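Local structure of aminoacyl-tRNA synthetase (Cryptosporidium parvum, 5F9Z) at residues E38-Y43 and Y49-W54; L16-D21 and I34-M39. The protein probably attaches proline to its cognate tRNA in an ATP-dependent reaction, as a class II aminoacyl-tRNA synthetase, and here binds halofuginone and an ATP analogue. All coordinates share one frame; numbering follows the deposited sequence.

Contact 1: E38-Y43 and Y49-W54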
loop_
_atom_site.group_PDB
_atom_site.type_symbol
_atom_site.label_atom_id
_atom_site.label_comp_id
_atom_site.label_asym_id
_atom_site.label_seq_id
_atom_site.Cartn_x
_atom_site.Cartn_y
_atom_site.Cartn_z
ATOM N N GLU A 38 17.120 -2.135 7.759
ATOM C CA GLU A 38 17.672 -0.999 7.019
ATOM C C GLU A 38 16.668 -0.458 6.004
ATOM O O GLU A 38 17.026 -0.069 4.891
ATOM C CB GLU A 38 18.996 -1.367 6.347
ATOM C CG GLU A 38 20.079 -1.770 7.332
ATOM C CD GLU A 38 21.364 -2.185 6.652
ATOM O OE1 GLU A 38 21.296 -2.937 5.657
ATOM O OE2 GLU A 38 22.442 -1.754 7.111
ATOM N N MET A 39 15.395 -0.439 6.394
ATOM C CA MET A 39 14.345 0.176 5.593
ATOM C C MET A 39 14.123 1.636 5.961
ATOM O O MET A 39 13.953 2.481 5.074
ATOM C CB MET A 39 13.029 -0.586 5.765
ATOM C CG MET A 39 12.751 -1.648 4.722
ATOM S SD MET A 39 11.020 -2.145 4.787
ATOM C CE MET A 39 10.860 -3.041 3.248
ATOM N N ILE A 40 14.131 1.947 7.254
ATOM C CA ILE A 40 13.665 3.229 7.767
ATOM C C ILE A 40 14.652 3.748 8.802
ATOM O O ILE A 40 15.181 2.981 9.613
ATOM C CB ILE A 40 12.250 3.095 8.375
ATOM C CG1 ILE A 40 11.208 2.944 7.270
ATOM C CG2 ILE A 40 11.912 4.279 9.271
ATOM C CD1 ILE A 40 11.111 4.151 6.374
ATOM N N GLU A 41 14.908 5.053 8.761
ATOM C CA GLU A 41 15.592 5.765 9.830
ATOM C C GLU A 41 14.649 6.821 10.384
ATOM O O GLU A 41 14.031 7.568 9.616
ATOM C CB GLU A 41 16.886 6.418 9.336
ATOM C CG GLU A 41 18.037 5.453 9.110
ATOM C CD GLU A 41 18.667 4.971 10.404
ATOM O OE1 GLU A 41 19.478 4.023 10.348
ATOM O OE2 GLU A 41 18.358 5.538 11.473
ATOM N N TYR A 42 14.528 6.876 11.708
ATOM C CA TYR A 42 13.698 7.897 12.329
ATOM C C TYR A 42 14.372 9.259 12.225
ATOM O O TYR A 42 15.594 9.379 12.345
ATOM C CB TYR A 42 13.422 7.547 13.792
ATOM C CG TYR A 42 12.471 6.386 13.969
ATOM C CD1 TYR A 42 11.100 6.558 13.824
ATOM C CD2 TYR A 42 12.942 5.118 14.284
ATOM C CE1 TYR A 42 10.226 5.500 13.985
ATOM C CE2 TYR A 42 12.074 4.053 14.448
ATOM C CZ TYR A 42 10.718 4.250 14.297
ATOM O OH TYR A 42 9.852 3.193 14.459
ATOM N N TYR A 43 13.563 10.288 11.994
ATOM C CA TYR A 43 14.045 11.640 11.770
ATOM C C TYR A 43 13.733 12.510 12.980
ATOM O O TYR A 43 12.774 12.258 13.715
ATOM C CB TYR A 43 13.407 12.234 10.509
ATOM C CG TYR A 43 14.171 13.382 9.891
ATOM C CD1 TYR A 43 15.468 13.208 9.428
ATOM C CD2 TYR A 43 13.585 14.631 9.745
ATOM C CE1 TYR A 43 16.167 14.252 8.853
ATOM C CE2 TYR A 43 14.275 15.681 9.171
ATOM C CZ TYR A 43 15.565 15.485 8.726
ATOM O OH TYR A 43 16.255 16.530 8.155
ATOM N N TYR A 49 10.232 10.223 8.049
ATOM C CA TYR A 49 11.060 9.031 8.149
ATOM C C TYR A 49 11.904 8.898 6.893
ATOM O O TYR A 49 11.415 9.112 5.780
ATOM C CB TYR A 49 10.200 7.775 8.351
ATOM C CG TYR A 49 9.182 7.917 9.461
ATOM C CD1 TYR A 49 9.510 7.612 10.776
ATOM C CD2 TYR A 49 7.895 8.366 9.195
ATOM C CE1 TYR A 49 8.583 7.747 11.793
ATOM C CE2 TYR A 49 6.963 8.503 10.205
ATOM C CZ TYR A 49 7.312 8.193 11.502
ATOM O OH TYR A 49 6.386 8.328 12.510
ATOM N N ILE A 50 13.171 8.548 7.079
ATOM C CA ILE A 50 14.094 8.387 5.962
ATOM C C ILE A 50 13.795 7.073 5.256
ATOM O O ILE A 50 13.748 6.010 5.887
ATOM C CB ILE A 50 15.550 8.432 6.449
ATOM C CG1 ILE A 50 15.864 9.799 7.055
ATOM C CG2 ILE A 50 16.507 8.111 5.308
ATOM C CD1 ILE A 50 17.282 9.924 7.533
ATOM N N LEU A 51 13.594 7.142 3.941
ATOM C CA LEU A 51 13.364 5.951 3.123
ATOM C C LEU A 51 14.716 5.454 2.631
ATOM O O LEU A 51 15.240 5.914 1.615
ATOM C CB LEU A 51 12.419 6.258 1.969
ATOM C CG LEU A 51 11.001 6.706 2.333
ATOM C CD1 LEU A 51 10.188 6.978 1.078
ATOM C CD2 LEU A 51 10.314 5.668 3.201
ATOM N N ARG A 52 15.291 4.504 3.366
ATOM C CA ARG A 52 16.550 3.902 2.965
ATOM C C ARG A 52 16.346 3.052 1.710
ATOM O O ARG A 52 15.218 2.678 1.382
ATOM C CB ARG A 52 17.117 3.065 4.109
ATOM C CG ARG A 52 17.427 3.876 5.358
ATOM C CD ARG A 52 18.141 3.046 6.412
ATOM N NE ARG A 52 19.505 2.709 6.019
ATOM C CZ ARG A 52 20.377 2.088 6.808
ATOM N NH1 ARG A 52 20.026 1.736 8.038
ATOM N NH2 ARG A 52 21.598 1.819 6.368
ATOM N N PRO A 53 17.427 2.751 0.979
ATOM C CA PRO A 53 17.275 2.032 -0.300
ATOM C C PRO A 53 16.486 0.736 -0.216
ATOM O O PRO A 53 15.816 0.372 -1.191
ATOM C CB PRO A 53 18.728 1.772 -0.717
ATOM C CG PRO A 53 19.485 2.903 -0.124
ATOM C CD PRO A 53 18.817 3.196 1.192
ATOM N N TRP A 54 16.536 0.024 0.913
ATOM C CA TRP A 54 15.835 -1.253 1.000
ATOM C C TRP A 54 14.323 -1.072 0.942
ATOM O O TRP A 54 13.617 -1.944 0.424
ATOM C CB TRP A 54 16.236 -1.992 2.276
ATOM C CG TRP A 54 16.006 -3.468 2.197
ATOM C CD1 TRP A 54 14.983 -4.172 2.761
ATOM C CD2 TRP A 54 16.815 -4.423 1.500
ATOM N NE1 TRP A 54 15.108 -5.508 2.464
ATOM C CE2 TRP A 54 16.225 -5.688 1.690
ATOM C CE3 TRP A 54 17.983 -4.332 0.735
ATOM C CZ2 TRP A 54 16.762 -6.853 1.144
ATOM C CZ3 TRP A 54 18.515 -5.489 0.195
ATOM C CH2 TRP A 54 17.904 -6.732 0.401
HETATM O O HOH W 1 18.704 0.178 3.124
HETATM O O HOH W 2 17.559 1.498 9.326
#

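Contact 2: L16-D21 and I34-M39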
loop_
_atom_site.group_PDB
_atom_site.type_symbol
_atom_site.label_atom_id
_atom_site.label_comp_id
_atom_site.label_asym_id
_atom_site.label_seq_id
_atom_site.Cartn_x
_atom_site.Cartn_y
_atom_site.Cartn_z
ATOM N N LEU A 16 20.348 -8.851 17.018
ATOM C CA LEU A 16 20.298 -8.554 15.594
ATOM C C LEU A 16 19.045 -9.106 14.930
ATOM O O LEU A 16 18.764 -8.748 13.782
ATOM C CB LEU A 16 21.544 -9.103 14.897
ATOM C CG LEU A 16 22.827 -8.307 15.141
ATOM C CD1 LEU A 16 24.004 -8.957 14.440
ATOM C CD2 LEU A 16 22.651 -6.870 14.678
ATOM N N GLY A 17 18.298 -9.969 15.617
ATOM C CA GLY A 17 16.987 -10.383 15.171
ATOM C C GLY A 17 15.904 -9.494 15.748
ATOM O O GLY A 17 16.162 -8.435 16.324
ATOM N N ILE A 18 14.663 -9.941 15.590
ATOM C CA ILE A 18 13.501 -9.225 16.101
ATOM C C ILE A 18 13.146 -9.813 17.460
ATOM O O ILE A 18 12.860 -11.011 17.572
ATOM C CB ILE A 18 12.317 -9.303 15.128
ATOM C CG1 ILE A 18 12.750 -8.851 13.732
ATOM C CG2 ILE A 18 11.161 -8.454 15.627
ATOM C CD1 ILE A 18 13.343 -7.456 13.695
ATOM N N THR A 19 13.172 -8.971 18.492
ATOM C CA THR A 19 12.918 -9.420 19.854
ATOM C C THR A 19 11.467 -9.241 20.276
ATOM O O THR A 19 10.998 -9.960 21.164
ATOM C CB THR A 19 13.821 -8.667 20.835
ATOM O OG1 THR A 19 13.497 -7.272 20.807
ATOM C CG2 THR A 19 15.285 -8.845 20.455
ATOM N N ALA A 20 10.750 -8.305 19.662
ATOM C CA ALA A 20 9.366 -8.041 20.014
ATOM C C ALA A 20 8.433 -8.952 19.229
ATOM O O ALA A 20 8.592 -9.140 18.020
ATOM C CB ALA A 20 9.010 -6.578 19.752
ATOM N N ASP A 21 7.455 -9.509 19.934
ATOM C CA ASP A 21 6.486 -10.406 19.324
ATOM C C ASP A 21 5.485 -9.616 18.488
ATOM O O ASP A 21 4.996 -8.563 18.908
ATOM C CB ASP A 21 5.780 -11.197 20.424
ATOM C CG ASP A 21 4.810 -12.211 19.886
ATOM O OD1 ASP A 21 3.619 -11.866 19.746
ATOM O OD2 ASP A 21 5.238 -13.356 19.622
ATOM N N ILE A 34 11.307 -2.542 10.608
ATOM C CA ILE A 34 11.656 -1.544 9.601
ATOM C C ILE A 34 13.018 -0.910 9.855
ATOM O O ILE A 34 13.639 -0.402 8.913
ATOM C CB ILE A 34 10.578 -0.450 9.516
ATOM C CG1 ILE A 34 10.444 0.278 10.854
ATOM C CG2 ILE A 34 9.245 -1.048 9.086
ATOM C CD1 ILE A 34 9.314 1.279 10.892
ATOM N N VAL A 35 13.506 -0.924 11.091
ATOM C CA VAL A 35 14.805 -0.331 11.400
ATOM C C VAL A 35 15.937 -1.325 11.177
ATOM O O VAL A 35 16.893 -1.040 10.451
ATOM C CB VAL A 35 14.812 0.214 12.845
ATOM C CG1 VAL A 35 16.231 0.541 13.283
ATOM C CG2 VAL A 35 13.929 1.445 12.946
ATOM N N LYS A 36 15.847 -2.508 11.793
ATOM C CA LYS A 36 16.923 -3.488 11.694
ATOM C C LYS A 36 17.093 -4.030 10.281
ATOM O O LYS A 36 18.183 -4.506 9.943
ATOM C CB LYS A 36 16.680 -4.640 12.668
ATOM C CG LYS A 36 16.718 -4.224 14.129
ATOM C CD LYS A 36 16.451 -5.399 15.050
ATOM C CE LYS A 36 16.519 -4.978 16.509
ATOM N NZ LYS A 36 16.276 -6.120 17.431
ATOM N N SER A 37 16.054 -3.974 9.452
ATOM C CA SER A 37 16.174 -4.376 8.058
ATOM C C SER A 37 16.744 -3.275 7.175
ATOM O O SER A 37 16.832 -3.467 5.957
ATOM C CB SER A 37 14.814 -4.811 7.513
ATOM O OG SER A 37 13.923 -3.710 7.441
ATOM N N GLU A 38 17.120 -2.135 7.759
ATOM C CA GLU A 38 17.672 -0.999 7.019
ATOM C C GLU A 38 16.668 -0.458 6.004
ATOM O O GLU A 38 17.026 -0.069 4.891
ATOM C CB GLU A 38 18.996 -1.367 6.347
ATOM C CG GLU A 38 20.079 -1.770 7.332
ATOM C CD GLU A 38 21.364 -2.185 6.652
ATOM O OE1 GLU A 38 21.296 -2.937 5.657
ATOM O OE2 GLU A 38 22.442 -1.754 7.111
ATOM N N MET A 39 15.395 -0.439 6.394
ATOM C CA MET A 39 14.345 0.176 5.593
ATOM C C MET A 39 14.123 1.636 5.961
ATOM O O MET A 39 13.953 2.481 5.074
ATOM C CB MET A 39 13.029 -0.586 5.765
ATOM C CG MET A 39 12.751 -1.648 4.722
ATOM S SD MET A 39 11.020 -2.145 4.787
ATOM C CE MET A 39 10.860 -3.041 3.248
#

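Contact 1: E38-Y43 and Y49-W54
Arg52 reaches across to Glu38 and Glu41 at the open end of a small antiparallel beta hairpin, strands 40-42 and 49-51. The guanidinium lies with one face over the Glu38 side chain, whose CB sits 3.7 Å from the plane, above its centre. Both carboxylates stand well out of that plane, so the bridges are ones of charge, with no N-H aimed at either: Glu41 OE1 is 3.3 Å from Arg52 NH1, while the Glu38 OE2 to Arg52 NH2 bridge is long and secondary, Glu38 OE1 having its salt bridge to Lys357. The bend of Arg52 at chi3 (70°) turns the head over Glu38 instead of letting it run straight on. In the guanidinium plane, a water accepts from NH1 and probably donates to Ile40 O.

The central pair, Glu41 and Ile50, is hydrogen-bonded in both directions, Ile50 N lying 2.9 Å from Glu41 O. Beyond the strands, Arg52 N, at the N-cap position of helix 53-71, donates to Met39 O from above the carbonyl plane.

Ile40, Tyr42, Tyr49 and Leu51 form an apolar and aromatic packing face. The Ile40 and Leu51 side chains run alongside each other, Ile40 CD1 3.6 Å from Leu51 CD2. The tyrosine rings meet obliquely, planes 71° apart, with Tyr42 CD1 at the edge of the Tyr49 ring, 3.4 Å from its CE1. Ile40 also touches Phe163 and Tyr49 touches Thr166, residues of the ATP-analogue pocket; the Tyr49 side chain is about 8 Å from the ligand.

Two cations, Arg52 and Lys357, thus serve two carboxylates, which would be expected to keep all four groups ionised.

Contact 2: L16-D21 and I34-M39
The carbonyl of Gly17, in the loop that precedes helix 26-36, receives the ammonium group of Lys36 from the C-terminal end of that helix. The helix closes in a Schellman motif: Glu38, with positive phi, ends the helical run, its N bonding back to Val35 O at 2.9 Å, and Met39 N makes a weak bond to Ile34 O.

The lysine is fully extended. Its CG stands beside the backbone N (chi1 -64°), and every later torsion is anti, so the four methylenes form a straight arm that brings NZ to the loop backbone. The arm itself is apolar and has matching company: Lys36 CD meets Ile18 CD1 at 4.0 Å, the two chains running antiparallel alongside each other. With CG1 of Ile18 also beside its backbone N, the bent chain (chi2 -57°) turns CD1 toward the lysine, while Ile18 packs on Trp29 and Gln32 of the helix as well.

Thr19 comes across the lysine more loosely, its methyl CG2 being 4.2 Å from Lys36 NZ. The ammonium group is shared among several oxygens, since Leu15 O and Gln32 OE1 also accept from it. Across the contact, Lys36 NZ donates to Gly17 O at 2.6 Å, approaching almost in line with the carbonyl bond (170° at the oxygen).

In the fold
From the N terminus the chain passes through the loop 16-21, forms helix 26-36 and returns at its end to meet that loop: contact 2 closes this excursion of twelve intervening residues. Contact 1 then closes a tighter one, the loop of five residues between segments 38-43 and 49-54. The two follow in series, neither nested nor crossed, and overlap at Glu38 and Met39, where the helix passes into the hairpin. They also touch directly, through a probable hydrogen bond from Ile40 N to Ile34 O and packing of Tyr42 on Val35. Together they join the N-terminal loop, helix 26-36, the hairpin and the start of helix 53-71.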